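Thiol:disulfide interchange protein DsbL (Escherichia coli, PDB 3C7M) introduces disulfide bonds into other periplasmic proteins, working with its partner DsbI to form an essential disulfide bond in the sulfotransferase AssT. Local coordinates at residues K19-C29 with V51-G62; V157-Y166 with Y172-K180. All coordinates share one frame; numbering follows the deposited sequence. Where two conformers were deposited one is given.

Contact 1: residues K19-C29 with V51-G62; sequences KTLIKVFSYAC and VAFTPFHLETKG
From Thr20 paired with Ala52 to Phe25 paired with His57, strands 20-25 and 52-57 run parallel at 24° to each other, zipped by backbone bonds that begin at Ala52 N to Lys19 O and end at Leu58 N to Phe25 O. The carbonyl of Ala52 takes two donors from opposite faces of its plane, Leu21 N and the hydroxyl of Thr54. On the face bearing Ile22, Val24 and Phe56, methyl CG2 of Ile22 sits over the Phe56 ring, 4.0 Å from its centroid in a CH-pi contact, while CD1 of the same side chain reaches the far rim at CE1 and CZ. The other face carries an edge-to-face pair: the imidazole of His57 turns its CD2 edge to the face of Phe25, with the planes at 74°. With its CG anti to the backbone N (chi1 -165°), His57 extends along the strand end, where NE2 accepts Tyr27 N in the ring plane at 3.1 Å. Ser69 holds ND1, so both ring nitrogens are engaged and the rotation of the imidazole is fixed. Beyond it, Ser26 OG receives Ala28 N at 3.0 Å in an ST turn leading to redox-active Cys29, and a water links this hydroxyl to the carbonyls of Leu58 and Lys61. This is the parallel pair of the thioredoxin fold, joined through helices 30-38 and 40-46. Helices 40-46 and 92-106 pack on the Leu21, Lys23 and Phe25 face, helix 154-161 meets Val24 and Phe56, and strand 165-168 flanks strand 20-25.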
loop_
_atom_site.group_PDB
_atom_site.type_symbol
_atom_site.label_atom_id
_atom_site.label_comp_id
_atom_site.label_asym_id
_atom_site.label_seq_id
_atom_site.Cartn_x
_atom_site.Cartn_y
_atom_site.Cartn_z
ATOM N N LYS A 19 1.542 0.877 -16.520
ATOM C CA LYS A 19 2.893 0.570 -16.031
ATOM C C LYS A 19 3.007 0.725 -14.512
ATOM O O LYS A 19 3.897 1.416 -14.007
ATOM C CB LYS A 19 3.948 1.407 -16.767
ATOM C CG LYS A 19 3.798 1.362 -18.280
ATOM C CD LYS A 19 4.933 2.080 -18.984
ATOM C CE LYS A 19 4.724 2.070 -20.491
ATOM N NZ LYS A 19 4.650 0.686 -21.037
ATOM N N THR A 20 2.082 0.085 -13.799
ATOM C CA THR A 20 2.085 0.092 -12.330
ATOM C C THR A 20 1.955 -1.304 -11.742
ATOM O O THR A 20 1.350 -2.211 -12.332
ATOM C CB THR A 20 0.942 0.936 -11.709
ATOM O OG1 THR A 20 -0.326 0.388 -12.082
ATOM C CG2 THR A 20 1.019 2.400 -12.123
ATOM N N LEU A 21 2.534 -1.453 -10.558
ATOM C CA LEU A 21 2.223 -2.560 -9.687
ATOM C C LEU A 21 1.564 -1.926 -8.483
ATOM O O LEU A 21 2.232 -1.321 -7.645
ATOM C CB LEU A 21 3.488 -3.318 -9.282
ATOM C CG LEU A 21 3.286 -4.425 -8.250
ATOM C CD1 LEU A 21 2.427 -5.552 -8.831
ATOM C CD2 LEU A 21 4.632 -4.962 -7.773
ATOM N N ILE A 22 0.241 -2.033 -8.429
ATOM C CA ILE A 22 -0.519 -1.482 -7.317
ATOM C C ILE A 22 -0.630 -2.556 -6.251
ATOM O O ILE A 22 -0.871 -3.726 -6.557
ATOM C CB ILE A 22 -1.919 -0.994 -7.780
ATOM C CG1 ILE A 22 -1.772 0.307 -8.579
ATOM C CG2 ILE A 22 -2.873 -0.816 -6.586
ATOM C CD1 ILE A 22 -3.045 0.781 -9.274
ATOM N N LYS A 23 -0.399 -2.170 -4.998
ATOM C CA LYS A 23 -0.643 -3.079 -3.890
ATOM C C LYS A 23 -1.696 -2.476 -2.982
ATOM O O LYS A 23 -1.429 -1.498 -2.273
ATOM C CB LYS A 23 0.630 -3.382 -3.098
ATOM C CG LYS A 23 0.384 -4.388 -1.976
ATOM C CD LYS A 23 1.466 -4.362 -0.922
ATOM C CE LYS A 23 1.465 -3.008 -0.227
ATOM N NZ LYS A 23 1.910 -3.126 1.180
ATOM N N VAL A 24 -2.896 -3.044 -3.025
ATOM C CA VAL A 24 -3.946 -2.637 -2.097
ATOM C C VAL A 24 -3.653 -3.294 -0.755
ATOM O O VAL A 24 -3.454 -4.506 -0.675
ATOM C CB VAL A 24 -5.358 -3.005 -2.598
ATOM C CG1 VAL A 24 -6.413 -2.453 -1.635
ATOM C CG2 VAL A 24 -5.575 -2.449 -4.009
ATOM N N PHE A 25 -3.591 -2.493 0.304
ATOM C CA PHE A 25 -3.254 -3.039 1.617
ATOM C C PHE A 25 -3.959 -2.275 2.720
ATOM O O PHE A 25 -4.545 -1.221 2.480
ATOM C CB PHE A 25 -1.732 -3.031 1.841
ATOM C CG PHE A 25 -1.178 -1.682 2.214
ATOM C CD1 PHE A 25 -1.170 -0.625 1.290
ATOM C CD2 PHE A 25 -0.694 -1.453 3.497
ATOM C CE1 PHE A 25 -0.677 0.634 1.646
ATOM C CE2 PHE A 25 -0.200 -0.196 3.849
ATOM C CZ PHE A 25 -0.191 0.837 2.921
ATOM N N SER A 26 -3.905 -2.838 3.923
ATOM C CA SER A 26 -4.387 -2.158 5.131
ATOM C C SER A 26 -3.390 -2.359 6.249
ATOM O O SER A 26 -2.855 -3.457 6.412
ATOM C CB SER A 26 -5.733 -2.736 5.572
ATOM O OG SER A 26 -6.051 -2.330 6.898
ATOM N N TYR A 27 -3.154 -1.313 7.036
ATOM C CA TYR A 27 -2.285 -1.427 8.204
ATOM C C TYR A 27 -2.768 -2.547 9.148
ATOM O O TYR A 27 -1.966 -3.155 9.869
ATOM C CB TYR A 27 -2.222 -0.086 8.956
ATOM C CG TYR A 27 -3.449 0.178 9.804
ATOM C CD1 TYR A 27 -4.623 0.671 9.238
ATOM C CD2 TYR A 27 -3.437 -0.094 11.171
ATOM C CE1 TYR A 27 -5.761 0.885 10.011
ATOM C CE2 TYR A 27 -4.560 0.125 11.949
ATOM C CZ TYR A 27 -5.712 0.609 11.371
ATOM O OH TYR A 27 -6.813 0.828 12.157
ATOM N N ALA A 28 -4.076 -2.811 9.140
ATOM C CA ALA A 28 -4.693 -3.735 10.102
ATOM C C ALA A 28 -4.743 -5.182 9.611
ATOM O O ALA A 28 -5.300 -6.058 10.283
ATOM C CB ALA A 28 -6.079 -3.247 10.472
ATOM N N CYS A 29 -4.151 -5.437 8.451
ATOM C CA CYS A 29 -4.224 -6.767 7.859
ATOM C C CYS A 29 -2.949 -7.556 8.138
ATOM O O CYS A 29 -1.860 -7.140 7.738
ATOM C CB CYS A 29 -4.471 -6.676 6.358
ATOM S SG CYS A 29 -4.320 -8.289 5.551
ATOM N N VAL A 51 7.375 -1.624 -14.169
ATOM C CA VAL A 51 6.179 -1.128 -13.465
ATOM C C VAL A 51 6.535 -0.365 -12.189
ATOM O O VAL A 51 7.416 -0.785 -11.434
ATOM C CB VAL A 51 5.173 -2.271 -13.125
ATOM C CG1 VAL A 51 4.588 -2.917 -14.390
ATOM C CG2 VAL A 51 5.820 -3.320 -12.252
ATOM N N ALA A 52 5.843 0.752 -11.966
ATOM C CA ALA A 52 6.055 1.617 -10.804
ATOM C C ALA A 52 5.276 1.085 -9.600
ATOM O O ALA A 52 4.067 0.875 -9.692
ATOM C CB ALA A 52 5.610 3.045 -11.125
ATOM N N PHE A 53 5.964 0.866 -8.483
ATOM C CA PHE A 53 5.313 0.387 -7.269
ATOM C C PHE A 53 4.390 1.460 -6.685
ATOM O O PHE A 53 4.820 2.592 -6.427
ATOM C CB PHE A 53 6.334 -0.065 -6.229
ATOM C CG PHE A 53 5.709 -0.539 -4.960
ATOM C CD1 PHE A 53 4.921 -1.684 -4.950
ATOM C CD2 PHE A 53 5.848 0.197 -3.786
ATOM C CE1 PHE A 53 4.311 -2.121 -3.783
ATOM C CE2 PHE A 53 5.243 -0.234 -2.605
ATOM C CZ PHE A 53 4.468 -1.391 -2.610
ATOM N N THR A 54 3.133 1.077 -6.458
ATOM C CA THR A 54 2.061 2.025 -6.180
ATOM C C THR A 54 1.128 1.525 -5.061
ATOM O O THR A 54 0.110 0.875 -5.331
ATOM C CB THR A 54 1.276 2.323 -7.480
ATOM O OG1 THR A 54 2.195 2.710 -8.512
ATOM C CG2 THR A 54 0.258 3.439 -7.278
ATOM N N PRO A 55 1.476 1.828 -3.797
ATOM C CA PRO A 55 0.601 1.417 -2.699
ATOM C C PRO A 55 -0.762 2.098 -2.793
ATOM O O PRO A 55 -0.823 3.285 -3.108
ATOM C CB PRO A 55 1.334 1.927 -1.455
ATOM C CG PRO A 55 2.775 2.085 -1.887
ATOM C CD PRO A 55 2.677 2.536 -3.310
ATOM N N PHE A 56 -1.826 1.341 -2.533
ATOM C CA PHE A 56 -3.186 1.868 -2.389
ATOM C C PHE A 56 -3.659 1.435 -1.013
ATOM O O PHE A 56 -3.743 0.242 -0.755
ATOM C CB PHE A 56 -4.115 1.221 -3.429
ATOM C CG PHE A 56 -4.325 2.024 -4.696
ATOM C CD1 PHE A 56 -3.263 2.621 -5.378
ATOM C CD2 PHE A 56 -5.602 2.094 -5.247
ATOM C CE1 PHE A 56 -3.481 3.345 -6.566
ATOM C CE2 PHE A 56 -5.838 2.797 -6.423
ATOM C CZ PHE A 56 -4.769 3.430 -7.090
ATOM N N HIS A 57 -3.962 2.375 -0.117
ATOM C CA HIS A 57 -4.454 1.980 1.195
ATOM C C HIS A 57 -5.970 1.831 1.195
ATOM O O HIS A 57 -6.677 2.599 0.533
ATOM C CB HIS A 57 -3.991 2.942 2.298
ATOM C CG HIS A 57 -4.172 2.382 3.675
ATOM N ND1 HIS A 57 -5.163 2.814 4.530
ATOM C CD2 HIS A 57 -3.523 1.383 4.321
ATOM C CE1 HIS A 57 -5.108 2.111 5.651
ATOM N NE2 HIS A 57 -4.117 1.242 5.552
ATOM N N LEU A 58 -6.445 0.817 1.916
ATOM C CA LEU A 58 -7.874 0.538 2.056
ATOM C C LEU A 58 -8.390 1.203 3.324
ATOM O O LEU A 58 -8.119 0.728 4.430
ATOM C CB LEU A 58 -8.099 -0.972 2.104
ATOM C CG LEU A 58 -9.530 -1.465 2.328
ATOM C CD1 LEU A 58 -10.420 -1.160 1.135
ATOM C CD2 LEU A 58 -9.490 -2.949 2.618
ATOM N N GLU A 59 -9.136 2.295 3.161
ATOM C CA GLU A 59 -9.526 3.129 4.310
ATOM C C GLU A 59 -10.652 2.546 5.174
ATOM O O GLU A 59 -10.913 3.042 6.274
ATOM C CB GLU A 59 -9.876 4.557 3.867
ATOM C CG GLU A 59 -11.158 4.666 3.074
ATOM C CD GLU A 59 -11.689 6.082 3.029
ATOM O OE1 GLU A 59 -11.984 6.651 4.101
ATOM O OE2 GLU A 59 -11.815 6.625 1.925
ATOM N N THR A 60 -11.312 1.502 4.686
ATOM C CA THR A 60 -12.506 0.973 5.356
ATOM C C THR A 60 -12.212 -0.099 6.403
ATOM O O THR A 60 -13.109 -0.510 7.148
ATOM C CB THR A 60 -13.517 0.428 4.332
ATOM O OG1 THR A 60 -12.840 -0.479 3.461
ATOM C CG2 THR A 60 -14.099 1.557 3.505
ATOM N N LYS A 61 -10.965 -0.552 6.471
ATOM C CA LYS A 61 -10.588 -1.591 7.421
ATOM C C LYS A 61 -9.973 -0.997 8.682
ATOM O O LYS A 61 -9.168 -0.064 8.613
ATOM C CB LYS A 61 -9.622 -2.586 6.765
ATOM C CG LYS A 61 -9.379 -3.838 7.593
ATOM C CD LYS A 61 -8.357 -4.776 6.957
ATOM C CE LYS A 61 -8.963 -5.646 5.863
ATOM N NZ LYS A 61 -9.972 -6.608 6.405
ATOM N N GLY A 62 -10.351 -1.542 9.836
ATOM C CA GLY A 62 -9.818 -1.080 11.104
ATOM C C GLY A 62 -10.430 0.222 11.574
ATOM O O GLY A 62 -11.110 0.927 10.816
HETATM O O HOH W 1 -7.143 0.110 6.909
#

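Contact 2: residues V157-Y166 with Y172-K180; sequences VAKIQGVPAY and YLIYTKSIK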
loop_
_atom_site.group_PDB
_atom_site.type_symbol
_atom_site.label_atom_id
_atom_site.label_comp_id
_atom_site.label_asym_id
_atom_site.label_seq_id
_atom_site.Cartn_x
_atom_site.Cartn_y
_atom_site.Cartn_z
ATOM N N VAL A 157 -11.736 -3.521 -5.198
ATOM C CA VAL A 157 -10.686 -4.495 -5.516
ATOM C C VAL A 157 -10.528 -5.510 -4.375
ATOM O O VAL A 157 -10.349 -6.721 -4.605
ATOM C CB VAL A 157 -9.350 -3.787 -5.829
ATOM C CG1 VAL A 157 -8.204 -4.798 -5.965
ATOM C CG2 VAL A 157 -9.480 -2.963 -7.115
ATOM N N ALA A 158 -10.596 -5.018 -3.141
ATOM C CA ALA A 158 -10.440 -5.867 -1.963
ATOM C C ALA A 158 -11.499 -6.973 -1.844
ATOM O O ALA A 158 -11.273 -7.971 -1.162
ATOM C CB ALA A 158 -10.398 -5.017 -0.687
ATOM N N LYS A 159 -12.643 -6.784 -2.501
ATOM C CA LYS A 159 -13.746 -7.761 -2.475
ATOM C C LYS A 159 -13.410 -9.109 -3.090
ATOM O O LYS A 159 -13.971 -10.141 -2.696
ATOM C CB LYS A 159 -14.946 -7.226 -3.252
ATOM C CG LYS A 159 -15.665 -6.076 -2.613
ATOM C CD LYS A 159 -16.757 -5.620 -3.549
ATOM C CE LYS A 159 -17.559 -4.494 -2.950
ATOM N NZ LYS A 159 -18.649 -4.105 -3.875
ATOM N N ILE A 160 -12.528 -9.098 -4.084
ATOM C CA ILE A 160 -12.274 -10.284 -4.892
ATOM C C ILE A 160 -11.587 -11.379 -4.083
ATOM O O ILE A 160 -12.080 -12.509 -4.018
ATOM C CB ILE A 160 -11.486 -9.927 -6.163
ATOM C CG1 ILE A 160 -12.367 -9.081 -7.075
ATOM C CG2 ILE A 160 -11.047 -11.188 -6.901
ATOM C CD1 ILE A 160 -11.737 -7.825 -7.537
ATOM N N GLN A 161 -10.462 -11.044 -3.452
ATOM C CA GLN A 161 -9.721 -12.034 -2.672
ATOM C C GLN A 161 -9.024 -11.424 -1.454
ATOM O O GLN A 161 -8.027 -11.952 -0.958
ATOM C CB GLN A 161 -8.746 -12.815 -3.573
ATOM C CG GLN A 161 -7.803 -11.947 -4.418
ATOM C CD GLN A 161 -6.491 -11.681 -3.717
ATOM O OE1 GLN A 161 -5.730 -12.610 -3.427
ATOM N NE2 GLN A 161 -6.218 -10.414 -3.429
ATOM N N GLY A 162 -9.583 -10.319 -0.961
ATOM C CA GLY A 162 -9.090 -9.674 0.249
ATOM C C GLY A 162 -7.882 -8.798 0.000
ATOM O O GLY A 162 -7.604 -8.406 -1.132
ATOM N N VAL A 163 -7.175 -8.482 1.078
ATOM C CA VAL A 163 -5.888 -7.804 0.984
ATOM C C VAL A 163 -4.799 -8.705 1.577
ATOM O O VAL A 163 -5.082 -9.518 2.461
ATOM C CB VAL A 163 -5.904 -6.400 1.659
ATOM C CG1 VAL A 163 -6.710 -5.413 0.823
ATOM C CG2 VAL A 163 -6.441 -6.472 3.089
ATOM N N PRO A 164 -3.552 -8.579 1.094
ATOM C CA PRO A 164 -3.098 -7.667 0.049
ATOM C C PRO A 164 -3.631 -8.040 -1.327
ATOM O O PRO A 164 -3.928 -9.214 -1.588
ATOM C CB PRO A 164 -1.578 -7.829 0.075
ATOM C CG PRO A 164 -1.357 -9.199 0.629
ATOM C CD PRO A 164 -2.452 -9.408 1.619
ATOM N N ALA A 165 -3.745 -7.035 -2.187
ATOM C CA ALA A 165 -4.175 -7.246 -3.563
ATOM C C ALA A 165 -3.146 -6.585 -4.482
ATOM O O ALA A 165 -3.080 -5.351 -4.595
ATOM C CB ALA A 165 -5.573 -6.676 -3.774
ATOM N N TYR A 166 -2.324 -7.419 -5.119
ATOM C CA TYR A 166 -1.325 -6.938 -6.071
ATOM C C TYR A 166 -1.918 -6.938 -7.467
ATOM O O TYR A 166 -2.345 -7.984 -7.966
ATOM C CB TYR A 166 -0.076 -7.810 -6.048
ATOM C CG TYR A 166 0.663 -7.825 -4.731
ATOM C CD1 TYR A 166 0.350 -8.764 -3.750
ATOM C CD2 TYR A 166 1.710 -6.929 -4.480
ATOM C CE1 TYR A 166 1.048 -8.808 -2.540
ATOM C CE2 TYR A 166 2.418 -6.972 -3.270
ATOM C CZ TYR A 166 2.078 -7.916 -2.310
ATOM O OH TYR A 166 2.744 -7.978 -1.101
ATOM N N TYR A 172 -4.843 -6.734 -13.908
ATOM C CA TYR A 172 -4.588 -8.128 -13.563
ATOM C C TYR A 172 -4.306 -8.273 -12.084
ATOM O O TYR A 172 -3.262 -7.838 -11.606
ATOM C CB TYR A 172 -3.420 -8.674 -14.398
ATOM C CG TYR A 172 -3.651 -8.529 -15.887
ATOM C CD1 TYR A 172 -4.516 -9.394 -16.562
ATOM C CD2 TYR A 172 -3.021 -7.521 -16.615
ATOM C CE1 TYR A 172 -4.748 -9.259 -17.932
ATOM C CE2 TYR A 172 -3.249 -7.376 -17.993
ATOM C CZ TYR A 172 -4.114 -8.254 -18.635
ATOM O OH TYR A 172 -4.337 -8.129 -19.993
ATOM N N LEU A 173 -5.252 -8.875 -11.368
ATOM C CA LEU A 173 -5.138 -9.079 -9.935
ATOM C C LEU A 173 -4.524 -10.443 -9.631
ATOM O O LEU A 173 -5.095 -11.494 -9.951
ATOM C CB LEU A 173 -6.512 -8.941 -9.264
ATOM C CG LEU A 173 -6.652 -9.300 -7.777
ATOM C CD1 LEU A 173 -5.645 -8.579 -6.903
ATOM C CD2 LEU A 173 -8.056 -8.983 -7.284
ATOM N N ILE A 174 -3.358 -10.430 -8.998
ATOM C CA ILE A 174 -2.737 -11.682 -8.588
ATOM C C ILE A 174 -3.519 -12.315 -7.434
ATOM O O ILE A 174 -4.023 -11.607 -6.564
ATOM C CB ILE A 174 -1.260 -11.458 -8.205
ATOM C CG1 ILE A 174 -0.493 -10.961 -9.441
ATOM C CG2 ILE A 174 -0.636 -12.732 -7.600
ATOM C CD1 ILE A 174 0.911 -10.448 -9.162
ATOM N N TYR A 175 -3.660 -13.640 -7.443
ATOM C CA TYR A 175 -4.210 -14.324 -6.281
ATOM C C TYR A 175 -3.104 -14.509 -5.248
ATOM O O TYR A 175 -2.161 -15.286 -5.457
ATOM C CB TYR A 175 -4.838 -15.680 -6.657
ATOM C CG TYR A 175 -6.222 -15.560 -7.265
ATOM C CD1 TYR A 175 -7.304 -15.126 -6.497
ATOM C CD2 TYR A 175 -6.450 -15.873 -8.604
ATOM C CE1 TYR A 175 -8.574 -15.004 -7.046
ATOM C CE2 TYR A 175 -7.721 -15.760 -9.164
ATOM C CZ TYR A 175 -8.773 -15.318 -8.379
ATOM O OH TYR A 175 -10.030 -15.203 -8.940
ATOM N N THR A 176 -3.218 -13.791 -4.135
ATOM C CA THR A 176 -2.207 -13.825 -3.081
ATOM C C THR A 176 -1.849 -15.241 -2.617
ATOM O O THR A 176 -0.679 -15.548 -2.404
ATOM C CB THR A 176 -2.618 -12.915 -1.900
ATOM O OG1 THR A 176 -2.698 -11.567 -2.372
ATOM C CG2 THR A 176 -1.617 -12.994 -0.748
ATOM N N LYS A 177 -2.851 -16.109 -2.514
ATOM C CA LYS A 177 -2.640 -17.488 -2.046
ATOM C C LYS A 177 -1.788 -18.338 -2.990
ATOM O O LYS A 177 -1.279 -19.385 -2.581
ATOM C CB LYS A 177 -3.985 -18.179 -1.771
ATOM C CG LYS A 177 -4.878 -18.372 -2.986
ATOM C CD LYS A 177 -6.112 -19.197 -2.632
ATOM C CE LYS A 177 -7.096 -19.217 -3.787
ATOM N NZ LYS A 177 -8.431 -19.728 -3.372
ATOM N N SER A 178 -1.640 -17.897 -4.236
ATOM C CA SER A 178 -0.860 -18.632 -5.237
ATOM C C SER A 178 0.622 -18.278 -5.201
ATOM O O SER A 178 1.435 -18.963 -5.833
ATOM C CB SER A 178 -1.408 -18.388 -6.648
ATOM O OG SER A 178 -1.065 -17.095 -7.119
ATOM N N ILE A 179 0.963 -17.212 -4.475
ATOM C CA ILE A 179 2.342 -16.704 -4.439
ATOM C C ILE A 179 3.246 -17.628 -3.629
ATOM O O ILE A 179 3.066 -17.791 -2.422
ATOM C CB ILE A 179 2.416 -15.268 -3.869
ATOM C CG1 ILE A 179 1.593 -14.309 -4.739
ATOM C CG2 ILE A 179 3.885 -14.806 -3.751
ATOM C CD1 ILE A 179 1.359 -12.938 -4.110
ATOM N N LYS A 180 4.229 -18.223 -4.295
ATOM C CA LYS A 180 5.081 -19.210 -3.628
ATOM C C LYS A 180 6.519 -18.757 -3.400
ATOM O O LYS A 180 7.216 -19.317 -2.550
ATOM C CB LYS A 180 5.026 -20.557 -4.351
ATOM C CG LYS A 180 3.646 -21.230 -4.280
ATOM C CD LYS A 180 3.166 -21.423 -2.830
ATOM C CE LYS A 180 1.668 -21.138 -2.663
ATOM N NZ LYS A 180 0.805 -22.008 -3.520
HETATM O O HOH W 2 -5.611 -15.183 -2.678
HETATM O O HOH W 3 -2.622 -10.201 -4.726
#
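Thr176 is gripped twice by the 157-166 segment: its N donates to Gln161 OE1 at 2.9 Å, and its hydroxyl OG1 donates to Pro164 O at 2.8 Å. The same amide of Gln161 closes the loop on itself, since NE2 also reaches Pro164 O, at 3.2 Å; the two donors approach that carbonyl from opposite faces of its plane. A bend at chi2 (92°) turns the glutamine amide back toward Pro164 and Thr176, its orientation set at both ends. One water donates to OE1 and accepts from Lys177 N; another accepts from Tyr166 N and donates to Ile174 O and Thr176 OG1, filling in between the diverging strands. Ile174 N binds Tyr166 O at 2.8 Å, pairing the two arms of the hairpin. Farther out, Leu173 splits its methyls: CD1 rests on Ala165 CB, and CD2 packs on CB and CG2 of Ile160, 3.7 Å from each. The aliphatic part of Gln161 lies against the Tyr175 ring at CD1. Pro164, preceded by a cis peptide bond as in other thioredoxin-fold proteins, touches Cys32 of helix 30-38. Strand 7-9 borders strand 172-174, strand 20-25 borders 165-168, and helix 154-161 packs through Val157 on Val24.

The two contacts lie in series along the chain, contact 1 closing before contact 2 opens, with centres about 11 Å apart in one mixed sheet. Strands 20-25 and 165-168 are neighbours in it, joined by a probable hydrogen bond from Val24 N to Ala165 O at 2.8 Å, so the parallel pair of contact 1 continues into the hairpin of contact 2. Helices 65-81 to 142-150 fall between them in sequence. Near the redox centre the two converge: Cys29 SG packs 3.4 Å from Val163 O, just before the cis-proline. Contact 1 thus delivers the first cysteine of the CxxC pair, and contact 2 the cis-proline loop facing it, the arrangement expected of a thioredoxin-family active site.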